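Local atomic coordinates of cyclic GMP-AMP synthase-like receptor (Tribolium castaneum, PDB entry 7LT2), a protein that senses double-stranded RNA in the cytoplasm and joins ATP and GTP into the cyclic dinucleotide 2',3'-cGAMP as part of innate immunity. Residues 29-34 with 159-164; 43-48 with 113-118; 69-74 with 188-193; 78-83 with 104-109. All blocks are in the same frame, centred on the assembly; numbering follows the deposited sequence.

Contact 1 of 4, residues 29-34 with 159-164; sequences ESVLRT and LTNEFG
Ser30 and Glu162 make the direct polar link between helix 18-42 and the turn that follows strand 156-161. With OG anti to the backbone N (chi1 -174°), the Ser30 hydroxyl reaches across and donates to Glu162 OE1 at 2.9 Å. It meets the carboxylate from above its plane, 41° out of it, and on the way lies against Asn161 CB at 3.3 Å. Glu162 bends back at chi2, and its CG sits over the centre of the Phe163 ring. That ring turns its edge to the helix, with Ser30 CB 4.1 Å from Phe163 CE2 and near the ring plane. On the turn side, Asn161 is braced from within: its OD1 accepts from Phe163 N at 2.8 Å, in the carbonyl plane, which makes an Asx turn. This sits within the type I turn Asn161-Gly164, the tight two-residue loop of the hairpin formed by strands 156-161 and 164-171. Helix 18-42, probably the counterpart of the long spine helix of cGAS, lies against this hairpin; the axis of residues 29-34 runs at 120° to that of strand residues 159-161. The ND2 end of Asn161 crosses Val31 obliquely and comes within 3.4 Å of Val31 CG2. Farther along the helix, Leu159 and Thr34 slide past each other in opposite directions, Leu159 CD1 being 4.1 Å from Thr34 CG2; Ile168 of the next strand touches both Val31 and Leu159. A water links the two sides, accepting from Asn161 ND2 at 2.9 Å, donating to Thr160 O and hydrogen-bonding Thr34 OG1.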
# COMPACT_ATOMS: atom_id res chain seq x y z
N GLU A 29 4.12 -14.36 4.31
CA GLU A 29 2.96 -14.87 3.58
C GLU A 29 2.50 -16.21 4.14
O GLU A 29 1.30 -16.51 4.12
CB GLU A 29 3.28 -14.96 2.09
CG GLU A 29 3.46 -13.58 1.45
CD GLU A 29 4.11 -13.65 0.08
OE1 GLU A 29 4.18 -14.76 -0.48
OE2 GLU A 29 4.56 -12.59 -0.42
N SER A 30 3.43 -17.01 4.65
CA SER A 30 3.05 -18.30 5.23
C SER A 30 2.38 -18.12 6.59
O SER A 30 1.37 -18.78 6.88
CB SER A 30 4.28 -19.20 5.35
OG SER A 30 3.92 -20.51 5.78
N VAL A 31 2.91 -17.24 7.43
CA VAL A 31 2.25 -16.94 8.70
C VAL A 31 0.82 -16.46 8.46
O VAL A 31 -0.12 -16.91 9.13
CB VAL A 31 3.06 -15.90 9.50
CG1 VAL A 31 2.21 -15.32 10.63
CG2 VAL A 31 4.33 -16.53 10.03
N LEU A 32 0.64 -15.56 7.50
CA LEU A 32 -0.68 -14.99 7.26
C LEU A 32 -1.64 -16.01 6.64
O LEU A 32 -2.84 -15.97 6.94
CB LEU A 32 -0.56 -13.74 6.38
CG LEU A 32 0.20 -12.59 7.05
CD1 LEU A 32 0.55 -11.51 6.01
CD2 LEU A 32 -0.60 -11.99 8.20
N ARG A 33 -1.16 -16.93 5.80
CA ARG A 33 -2.04 -17.98 5.30
C ARG A 33 -2.55 -18.85 6.45
O ARG A 33 -3.73 -19.22 6.48
CB ARG A 33 -1.34 -18.83 4.25
CG ARG A 33 -1.44 -18.26 2.84
CD ARG A 33 -1.01 -19.29 1.80
NE ARG A 33 0.41 -19.59 1.91
CZ ARG A 33 1.37 -18.92 1.30
NH1 ARG A 33 1.10 -17.91 0.48
NH2 ARG A 33 2.64 -19.25 1.52
N THR A 34 -1.67 -19.19 7.39
CA THR A 34 -2.11 -19.93 8.57
C THR A 34 -3.19 -19.17 9.33
O THR A 34 -4.20 -19.75 9.75
CB THR A 34 -0.93 -20.23 9.49
OG1 THR A 34 0.08 -20.94 8.76
CG2 THR A 34 -1.38 -21.08 10.68
N LEU A 159 2.58 -19.51 16.17
CA LEU A 159 2.24 -20.23 14.95
C LEU A 159 3.50 -20.86 14.37
O LEU A 159 4.60 -20.31 14.46
CB LEU A 159 1.61 -19.30 13.91
CG LEU A 159 0.28 -18.62 14.21
CD1 LEU A 159 -0.24 -17.92 12.97
CD2 LEU A 159 -0.75 -19.62 14.72
N THR A 160 3.32 -22.02 13.74
CA THR A 160 4.42 -22.72 13.09
C THR A 160 4.10 -22.91 11.62
O THR A 160 2.94 -22.95 11.21
CB THR A 160 4.68 -24.08 13.74
OG1 THR A 160 3.52 -24.91 13.59
CG2 THR A 160 4.97 -23.91 15.22
N ASN A 161 5.16 -23.01 10.81
CA ASN A 161 5.03 -23.33 9.40
C ASN A 161 6.36 -23.92 8.94
O ASN A 161 7.21 -24.28 9.76
CB ASN A 161 4.62 -22.10 8.58
CG ASN A 161 5.54 -20.92 8.80
OD1 ASN A 161 6.74 -21.00 8.54
ND2 ASN A 161 4.97 -19.81 9.25
N GLU A 162 6.54 -24.02 7.62
CA GLU A 162 7.74 -24.67 7.09
C GLU A 162 9.00 -23.88 7.35
O GLU A 162 10.10 -24.44 7.22
CB GLU A 162 7.60 -24.93 5.59
CG GLU A 162 7.55 -23.68 4.71
CD GLU A 162 6.13 -23.21 4.45
OE1 GLU A 162 5.38 -22.97 5.42
OE2 GLU A 162 5.77 -23.08 3.26
N PHE A 163 8.88 -22.60 7.72
CA PHE A 163 10.04 -21.77 8.00
C PHE A 163 10.36 -21.68 9.48
O PHE A 163 11.33 -21.01 9.86
CB PHE A 163 9.83 -20.37 7.42
CG PHE A 163 9.56 -20.37 5.94
CD1 PHE A 163 10.56 -20.70 5.04
CD2 PHE A 163 8.29 -20.09 5.46
CE1 PHE A 163 10.31 -20.72 3.68
CE2 PHE A 163 8.03 -20.11 4.10
CZ PHE A 163 9.04 -20.43 3.21
N GLY A 164 9.59 -22.35 10.33
CA GLY A 164 9.89 -22.37 11.75
C GLY A 164 8.74 -21.92 12.63
O GLY A 164 7.57 -22.11 12.28
O HOH W 1 4.28 -21.31 2.46
O HOH W 2 2.31 -20.18 10.27

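Contact 2 of 4, residues 43-48 with 113-118; sequences DPLFKA and RVYKDF
Leu45, Pro44 and Ala48 turn one side of the short helix 44-49 onto Val114, Tyr115 and Phe118, in the connection that runs from helix 103-107 to helix 118-122. The short helix leads straight into strand 50-56, so the contact ties the start of a sheet strand to the helical connection 103-122, within the nucleotidyltransferase domain. The segments meet by van der Waals packing, mostly of apolar side chains. Aliphatic contacts come first. Val114 faces the helix with both methyls: CG2 meets Pro44 CB at 3.6 Å, and CG1 meets Ala48 CB at 3.7 Å, so one valine spans two residues a helical turn apart. Leu45 CD2 settles near the start of the next helix, 4.1 Å from Phe118 CA. Aromatic contacts follow. Leu45 CG stands anti to the backbone N (chi1 180°), and the side chain crosses Tyr115 at about a right angle. Its CD1 is a CH-pi partner over one ring face, 4.0 Å from the centroid and 19° off the normal, displaced toward the rim. The hydroxyl end of the same tyrosine comes to Ala48, OH 4.0 Å from CB, and the ring also meets Trp106 edge-to-face. Polar bonds stay within each side or pass to neighbours. Asp117 OD1 forms a salt bridge with Lys120, in the first turn of helix 118-122. Asp43 is the N-cap of helix 44-49: its OD2 accepts from Phe46 N at 2.8 Å, met on the anti side of the carboxylate and 19° out of its plane.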
# COMPACT_ATOMS: atom_id res chain seq x y z
N ASP A 43 -15.82 -18.49 11.00
CA ASP A 43 -16.97 -17.78 10.45
C ASP A 43 -17.29 -18.28 9.04
O ASP A 43 -16.57 -17.95 8.09
CB ASP A 43 -16.72 -16.28 10.42
CG ASP A 43 -17.99 -15.49 10.18
OD1 ASP A 43 -18.82 -15.40 11.11
OD2 ASP A 43 -18.17 -14.97 9.07
N PRO A 44 -18.37 -19.04 8.88
CA PRO A 44 -18.74 -19.50 7.53
C PRO A 44 -19.00 -18.37 6.55
O PRO A 44 -18.73 -18.53 5.35
CB PRO A 44 -20.00 -20.34 7.78
CG PRO A 44 -19.87 -20.79 9.20
CD PRO A 44 -19.21 -19.65 9.92
N LEU A 45 -19.53 -17.24 7.01
CA LEU A 45 -19.77 -16.12 6.10
C LEU A 45 -18.45 -15.55 5.58
O LEU A 45 -18.35 -15.20 4.40
CB LEU A 45 -20.59 -15.03 6.79
CG LEU A 45 -20.92 -13.79 5.96
CD1 LEU A 45 -21.53 -14.14 4.61
CD2 LEU A 45 -21.86 -12.87 6.75
N PHE A 46 -17.43 -15.46 6.44
CA PHE A 46 -16.12 -15.04 5.94
C PHE A 46 -15.58 -16.03 4.93
O PHE A 46 -15.02 -15.64 3.90
CB PHE A 46 -15.11 -14.87 7.08
CG PHE A 46 -13.69 -14.68 6.59
CD1 PHE A 46 -13.33 -13.52 5.91
CD2 PHE A 46 -12.73 -15.66 6.77
CE1 PHE A 46 -12.03 -13.35 5.43
CE2 PHE A 46 -11.43 -15.49 6.30
CZ PHE A 46 -11.09 -14.33 5.64
N LYS A 47 -15.72 -17.33 5.21
CA LYS A 47 -15.22 -18.32 4.26
C LYS A 47 -15.92 -18.18 2.92
O LYS A 47 -15.28 -18.30 1.86
CB LYS A 47 -15.39 -19.73 4.82
CG LYS A 47 -14.71 -20.80 3.98
CD LYS A 47 -14.85 -22.16 4.63
CE LYS A 47 -14.09 -23.22 3.85
NZ LYS A 47 -14.00 -24.48 4.64
N ALA A 48 -17.23 -17.90 2.94
CA ALA A 48 -17.97 -17.74 1.70
C ALA A 48 -17.57 -16.48 0.95
O ALA A 48 -17.44 -16.49 -0.28
CB ALA A 48 -19.48 -17.74 1.99
N ARG A 113 -27.97 -19.08 2.00
CA ARG A 113 -28.23 -19.41 3.40
C ARG A 113 -27.15 -18.85 4.32
O ARG A 113 -27.44 -18.26 5.37
CB ARG A 113 -28.33 -20.93 3.55
CG ARG A 113 -28.84 -21.41 4.90
CD ARG A 113 -30.01 -22.38 4.71
NE ARG A 113 -30.25 -23.20 5.90
CZ ARG A 113 -31.26 -24.05 6.04
NH1 ARG A 113 -32.17 -24.20 5.09
NH2 ARG A 113 -31.35 -24.77 7.15
N VAL A 114 -25.88 -19.03 3.95
CA VAL A 114 -24.79 -18.54 4.80
C VAL A 114 -24.73 -17.02 4.85
O VAL A 114 -24.02 -16.46 5.70
CB VAL A 114 -23.45 -19.16 4.34
CG1 VAL A 114 -22.95 -18.50 3.06
CG2 VAL A 114 -22.41 -19.10 5.45
N TYR A 115 -25.47 -16.33 3.98
CA TYR A 115 -25.54 -14.88 4.00
C TYR A 115 -26.68 -14.34 4.85
O TYR A 115 -27.04 -13.17 4.72
CB TYR A 115 -25.64 -14.34 2.57
CG TYR A 115 -24.36 -14.47 1.79
CD1 TYR A 115 -23.97 -15.69 1.27
CD2 TYR A 115 -23.55 -13.36 1.56
CE1 TYR A 115 -22.79 -15.81 0.54
CE2 TYR A 115 -22.37 -13.48 0.83
CZ TYR A 115 -22.00 -14.71 0.33
OH TYR A 115 -20.83 -14.83 -0.39
N LYS A 116 -27.26 -15.18 5.73
CA LYS A 116 -28.42 -14.76 6.51
C LYS A 116 -28.15 -13.48 7.29
O LYS A 116 -29.03 -12.63 7.43
CB LYS A 116 -28.86 -15.86 7.47
CG LYS A 116 -30.11 -15.48 8.28
CD LYS A 116 -30.54 -16.57 9.24
CE LYS A 116 -31.86 -16.20 9.91
NZ LYS A 116 -32.89 -15.88 8.89
N ASP A 117 -26.93 -13.33 7.82
CA ASP A 117 -26.61 -12.17 8.64
C ASP A 117 -25.81 -11.11 7.89
O ASP A 117 -25.31 -10.17 8.52
CB ASP A 117 -25.84 -12.60 9.90
CG ASP A 117 -26.71 -13.38 10.88
OD1 ASP A 117 -27.95 -13.23 10.85
OD2 ASP A 117 -26.15 -14.13 11.70
N PHE A 118 -25.68 -11.22 6.56
CA PHE A 118 -24.88 -10.25 5.81
C PHE A 118 -25.42 -8.83 5.97
O PHE A 118 -24.66 -7.89 6.22
CB PHE A 118 -24.80 -10.63 4.33
CG PHE A 118 -23.92 -9.71 3.52
CD1 PHE A 118 -22.56 -9.95 3.42
CD2 PHE A 118 -24.45 -8.61 2.86
CE1 PHE A 118 -21.73 -9.11 2.69
CE2 PHE A 118 -23.63 -7.76 2.13
CZ PHE A 118 -22.27 -8.01 2.04

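Contact 3 of 4, residues 69-74 with 188-193; sequences EEFDLD and KIMDVD
Asp193 OD1 is gripped by two groups: Thr178 OG1 of the adjoining strand, and a water that donates to it and also, at 2.6 Å, to Glu70 OE1. The other oxygen, Asp193 OD2, shares a second water with Asp72 OD1, which lies 4.1 Å away; the planes of these two carboxylates are nearly parallel, 16° apart. So waters bridge the three acids in this crystal. Beneath them the strands pair in parallel. Asp191 N donates to Glu69 O almost straight, at 175°, Phe71 N to Asp191 O, Asp193 N to Phe71 O, and Leu73 N to Asp193 O at 2.8 Å. Asp191, on the same face as the three acids, forms a salt bridge from OD1 to Lys188 NZ at 2.8 Å. The other face is apolar. Phe71 and Val192 lie side by side: Val192 CG2 touches Phe71 CE1 at 3.5 Å, while CG1 stands over the ring face. Met190 SD comes in at the ring edge, 3.8 Å from Phe71 CD1, a Met-aromatic contact. Met190 forms a classic beta bulge with Ile189 opposite Ile181, and helix 18-42 covers Phe71 through Leu28 and Leu32. Glu70 and Asp72, alternating with Phe71 on one strand, and Asp193 on the next form the acidic triad expected, by similarity, to bind the catalytic magnesium ions in this nucleotidyltransferase fold.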
# COMPACT_ATOMS: atom_id res chain seq x y z
N GLU A 69 8.91 -1.97 7.53
CA GLU A 69 8.33 -2.00 8.87
C GLU A 69 6.89 -2.50 8.88
O GLU A 69 6.47 -3.10 9.88
CB GLU A 69 8.41 -0.61 9.50
CG GLU A 69 9.80 -0.30 10.02
CD GLU A 69 10.02 1.17 10.28
OE1 GLU A 69 9.35 2.00 9.62
OE2 GLU A 69 10.88 1.50 11.13
N GLU A 70 6.13 -2.28 7.81
CA GLU A 70 4.73 -2.69 7.80
C GLU A 70 4.25 -2.86 6.36
O GLU A 70 4.83 -2.32 5.42
CB GLU A 70 3.85 -1.68 8.52
CG GLU A 70 3.89 -0.29 7.91
CD GLU A 70 2.86 0.65 8.51
OE1 GLU A 70 1.69 0.22 8.67
OE2 GLU A 70 3.21 1.80 8.82
N PHE A 71 3.16 -3.61 6.21
CA PHE A 71 2.38 -3.60 4.98
C PHE A 71 0.93 -3.92 5.31
O PHE A 71 0.59 -4.27 6.44
CB PHE A 71 2.95 -4.55 3.91
CG PHE A 71 2.83 -6.02 4.24
CD1 PHE A 71 3.82 -6.66 4.96
CD2 PHE A 71 1.75 -6.76 3.78
CE1 PHE A 71 3.73 -8.01 5.24
CE2 PHE A 71 1.65 -8.11 4.06
CZ PHE A 71 2.64 -8.74 4.79
N ASP A 72 0.08 -3.78 4.30
CA ASP A 72 -1.35 -4.04 4.43
C ASP A 72 -1.70 -5.39 3.82
O ASP A 72 -1.38 -5.65 2.65
CB ASP A 72 -2.17 -2.96 3.72
CG ASP A 72 -2.28 -1.68 4.52
OD1 ASP A 72 -1.74 -1.61 5.65
OD2 ASP A 72 -2.91 -0.73 4.01
N LEU A 73 -2.39 -6.23 4.59
CA LEU A 73 -3.04 -7.40 4.02
C LEU A 73 -4.45 -6.99 3.61
O LEU A 73 -5.35 -6.90 4.45
CB LEU A 73 -3.07 -8.56 5.01
CG LEU A 73 -3.56 -9.87 4.37
CD1 LEU A 73 -2.54 -10.37 3.35
CD2 LEU A 73 -3.83 -10.91 5.44
N ASP A 74 -4.64 -6.71 2.32
CA ASP A 74 -5.96 -6.39 1.80
C ASP A 74 -6.70 -7.70 1.57
O ASP A 74 -6.42 -8.44 0.63
CB ASP A 74 -5.84 -5.57 0.51
CG ASP A 74 -5.32 -4.17 0.76
OD1 ASP A 74 -5.60 -3.61 1.85
OD2 ASP A 74 -4.61 -3.64 -0.11
N LYS A 188 12.06 -9.00 15.46
CA LYS A 188 10.87 -8.50 14.79
C LYS A 188 11.01 -8.63 13.27
O LYS A 188 12.08 -8.39 12.71
CB LYS A 188 10.63 -7.03 15.16
CG LYS A 188 9.42 -6.39 14.50
CD LYS A 188 8.15 -7.08 14.96
CE LYS A 188 6.92 -6.31 14.54
NZ LYS A 188 6.61 -5.17 15.47
N ILE A 189 9.92 -9.02 12.61
CA ILE A 189 9.93 -9.10 11.15
C ILE A 189 9.17 -7.93 10.54
O ILE A 189 9.77 -7.08 9.86
CB ILE A 189 9.38 -10.45 10.65
CG1 ILE A 189 10.21 -11.60 11.22
CG2 ILE A 189 9.39 -10.48 9.13
CD1 ILE A 189 9.60 -12.98 10.98
N MET A 190 7.86 -7.87 10.76
CA MET A 190 7.06 -6.79 10.17
C MET A 190 5.70 -6.74 10.85
O MET A 190 5.23 -7.73 11.41
CB MET A 190 6.89 -6.98 8.66
CG MET A 190 7.19 -5.72 7.85
SD MET A 190 7.42 -6.03 6.09
CE MET A 190 9.02 -6.81 6.11
N ASP A 191 5.08 -5.55 10.79
CA ASP A 191 3.68 -5.37 11.18
C ASP A 191 2.80 -5.52 9.95
O ASP A 191 3.17 -5.13 8.84
CB ASP A 191 3.45 -3.97 11.77
CG ASP A 191 4.08 -3.79 13.14
OD1 ASP A 191 4.41 -4.80 13.80
OD2 ASP A 191 4.22 -2.62 13.57
N VAL A 192 1.61 -6.09 10.15
CA VAL A 192 0.65 -6.29 9.06
C VAL A 192 -0.73 -5.81 9.52
O VAL A 192 -1.23 -6.27 10.55
CB VAL A 192 0.57 -7.76 8.62
CG1 VAL A 192 -0.35 -7.92 7.42
CG2 VAL A 192 1.96 -8.30 8.29
N ASP A 193 -1.33 -4.91 8.75
CA ASP A 193 -2.69 -4.45 9.01
C ASP A 193 -3.68 -5.30 8.22
O ASP A 193 -3.50 -5.54 7.02
CB ASP A 193 -2.85 -2.97 8.65
CG ASP A 193 -2.25 -2.05 9.70
OD1 ASP A 193 -1.56 -2.55 10.62
OD2 ASP A 193 -2.46 -0.83 9.60
O HOH W 3 0.89 -1.23 10.70
O HOH W 4 -2.38 0.42 7.29

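Contact 4 of 4, residues 78-83 with 104-109; sequences HIPIYA and DGWLRQ
Pro80 lies over the benzene half of the Trp106 indole, its CB 3.8 Å from the centroid of the six-membered ring and 15° off the normal. This CH-pi contact is offset toward the rim, and Pro80 CG comes closer still, 3.5 Å from Trp106 CZ2; the two side chains cross at about a right angle. Trp106 CG stands anti to its backbone N (chi1 173°), and the indole extends from the end of its short helix toward the loop 78-83. Tyr82 crosses the indole at a slant at its CE3 corner, with CB 3.7 Å from Trp106 CE3, and Ala83 closes in near the root of the side chain, CB to Trp106 CB at 3.9 Å. A single 3-10 turn, held by Ala83 N donating to Pro80 O, brings Pro80, Tyr82 and Ala83 round the one tryptophan. The Tyr82 ring then carries the contact outward. Gln109, bent at chi2, stacks its amide on one ring face with the planes 12° apart, and Gln109 CG meets Tyr82 CE1 at 3.8 Å. Gly105 O comes to the edge of the ring, near its plane, 3.7 Å from Tyr82 CE1. The setting is the surface of the nucleotidyltransferase domain, well away from the nucleotide and metal sites. The loop 78-83 joins strand 70-77 to strand 85-89; Tyr82 O and the backbone of Ala83 hydrogen-bond to Asn102, just ahead of helix 103-107, while Ala83 CB packs on Leu100 at the end of strand 95-100.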
# COMPACT_ATOMS: atom_id res chain seq x y z
N HIS A 78 -15.87 -10.94 -1.77
CA HIS A 78 -16.62 -10.79 -3.01
C HIS A 78 -18.10 -11.03 -2.75
O HIS A 78 -18.48 -12.12 -2.29
CB HIS A 78 -16.13 -11.73 -4.11
CG HIS A 78 -16.91 -11.63 -5.38
ND1 HIS A 78 -16.90 -10.50 -6.17
CD2 HIS A 78 -17.76 -12.50 -5.97
CE1 HIS A 78 -17.69 -10.69 -7.21
NE2 HIS A 78 -18.23 -11.89 -7.11
N ILE A 79 -18.91 -10.02 -3.02
CA ILE A 79 -20.37 -10.15 -2.94
C ILE A 79 -20.86 -10.87 -4.19
O ILE A 79 -20.57 -10.42 -5.31
CB ILE A 79 -21.02 -8.78 -2.82
CG1 ILE A 79 -20.55 -8.08 -1.54
CG2 ILE A 79 -22.54 -8.90 -2.86
CD1 ILE A 79 -20.94 -6.62 -1.46
N PRO A 80 -21.60 -11.97 -4.05
CA PRO A 80 -22.14 -12.66 -5.23
C PRO A 80 -22.91 -11.70 -6.14
O PRO A 80 -23.75 -10.93 -5.68
CB PRO A 80 -23.06 -13.73 -4.62
CG PRO A 80 -22.44 -14.01 -3.29
CD PRO A 80 -21.94 -12.67 -2.80
N ILE A 81 -22.59 -11.75 -7.44
CA ILE A 81 -23.19 -10.80 -8.37
C ILE A 81 -24.70 -10.98 -8.46
O ILE A 81 -25.40 -10.05 -8.87
CB ILE A 81 -22.55 -10.93 -9.77
CG1 ILE A 81 -23.00 -12.21 -10.46
CG2 ILE A 81 -21.03 -10.88 -9.67
CD1 ILE A 81 -22.46 -12.36 -11.88
N TYR A 82 -25.22 -12.15 -8.08
CA TYR A 82 -26.66 -12.36 -8.11
C TYR A 82 -27.38 -11.38 -7.19
O TYR A 82 -28.52 -11.00 -7.47
CB TYR A 82 -26.98 -13.81 -7.72
CG TYR A 82 -28.39 -14.26 -8.07
CD1 TYR A 82 -29.43 -14.12 -7.16
CD2 TYR A 82 -28.66 -14.85 -9.30
CE1 TYR A 82 -30.72 -14.54 -7.48
CE2 TYR A 82 -29.94 -15.27 -9.62
CZ TYR A 82 -30.96 -15.12 -8.71
OH TYR A 82 -32.24 -15.54 -9.03
N ALA A 83 -26.72 -10.94 -6.11
CA ALA A 83 -27.28 -9.94 -5.21
C ALA A 83 -27.30 -8.55 -5.83
O ALA A 83 -27.79 -7.62 -5.18
CB ALA A 83 -26.50 -9.91 -3.90
N ASP A 104 -32.24 -9.74 -1.19
CA ASP A 104 -33.31 -10.66 -0.82
C ASP A 104 -33.39 -11.84 -1.79
O ASP A 104 -33.56 -12.98 -1.37
CB ASP A 104 -34.65 -9.94 -0.77
CG ASP A 104 -34.77 -9.01 0.42
OD1 ASP A 104 -33.85 -8.99 1.26
OD2 ASP A 104 -35.79 -8.30 0.51
N GLY A 105 -33.27 -11.57 -3.09
CA GLY A 105 -33.30 -12.66 -4.05
C GLY A 105 -32.14 -13.61 -3.89
O GLY A 105 -32.29 -14.82 -4.11
N TRP A 106 -30.97 -13.10 -3.51
CA TRP A 106 -29.84 -13.97 -3.22
C TRP A 106 -30.10 -14.82 -1.97
O TRP A 106 -29.76 -16.00 -1.94
CB TRP A 106 -28.56 -13.14 -3.06
CG TRP A 106 -27.37 -13.93 -2.60
CD1 TRP A 106 -26.67 -13.76 -1.44
CD2 TRP A 106 -26.76 -15.02 -3.29
NE1 TRP A 106 -25.65 -14.68 -1.37
CE2 TRP A 106 -25.68 -15.47 -2.49
CE3 TRP A 106 -27.00 -15.67 -4.51
CZ2 TRP A 106 -24.86 -16.52 -2.87
CZ3 TRP A 106 -26.18 -16.72 -4.88
CH2 TRP A 106 -25.12 -17.13 -4.07
N LEU A 107 -30.70 -14.22 -0.94
CA LEU A 107 -30.99 -14.98 0.27
C LEU A 107 -31.96 -16.12 0.01
O LEU A 107 -31.91 -17.14 0.70
CB LEU A 107 -31.53 -14.05 1.36
CG LEU A 107 -30.60 -12.91 1.79
CD1 LEU A 107 -31.27 -12.03 2.84
CD2 LEU A 107 -29.27 -13.46 2.30
N ARG A 108 -32.82 -15.98 -1.00
CA ARG A 108 -33.77 -17.03 -1.34
C ARG A 108 -33.15 -18.14 -2.17
O ARG A 108 -33.83 -19.13 -2.46
CB ARG A 108 -34.97 -16.44 -2.08
CG ARG A 108 -35.90 -15.64 -1.18
CD ARG A 108 -37.15 -15.19 -1.90
NE ARG A 108 -36.89 -14.12 -2.85
CZ ARG A 108 -37.19 -12.84 -2.65
NH1 ARG A 108 -37.79 -12.44 -1.54
NH2 ARG A 108 -36.89 -11.95 -3.59
N GLN A 109 -31.88 -18.00 -2.55
CA GLN A 109 -31.15 -19.05 -3.24
C GLN A 109 -30.53 -20.00 -2.23
O GLN A 109 -30.28 -19.63 -1.08
CB GLN A 109 -30.07 -18.44 -4.13
CG GLN A 109 -30.61 -17.67 -5.31
CD GLN A 109 -31.32 -18.57 -6.31
OE1 GLN A 109 -32.52 -18.81 -6.21
NE2 GLN A 109 -30.57 -19.07 -7.28

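How the contacts relate
Contact 3 lies nearest the middle of the chain, about 10 Å from its centre, and is the one of the four built on paired strands, with carboxylates on one face and apolar residues on the other. Contact 1 touches that apolar face: Leu32 of helix 18-42 packs on Phe71, Leu73 and Val192. Contacts 2 and 4 sit farther out, their centres about 11 Å apart, and join through Tyr115, which meets both Trp106 and Pro80. Contact 4 is a surface contact; the other three are partly buried. Contacts 2 and 4 rest on apolar packing that includes a CH-pi contact, whereas contact 1 mixes one side-chain hydrogen bond and bridging water with apolar packing, and contact 3 relies on backbone bonds.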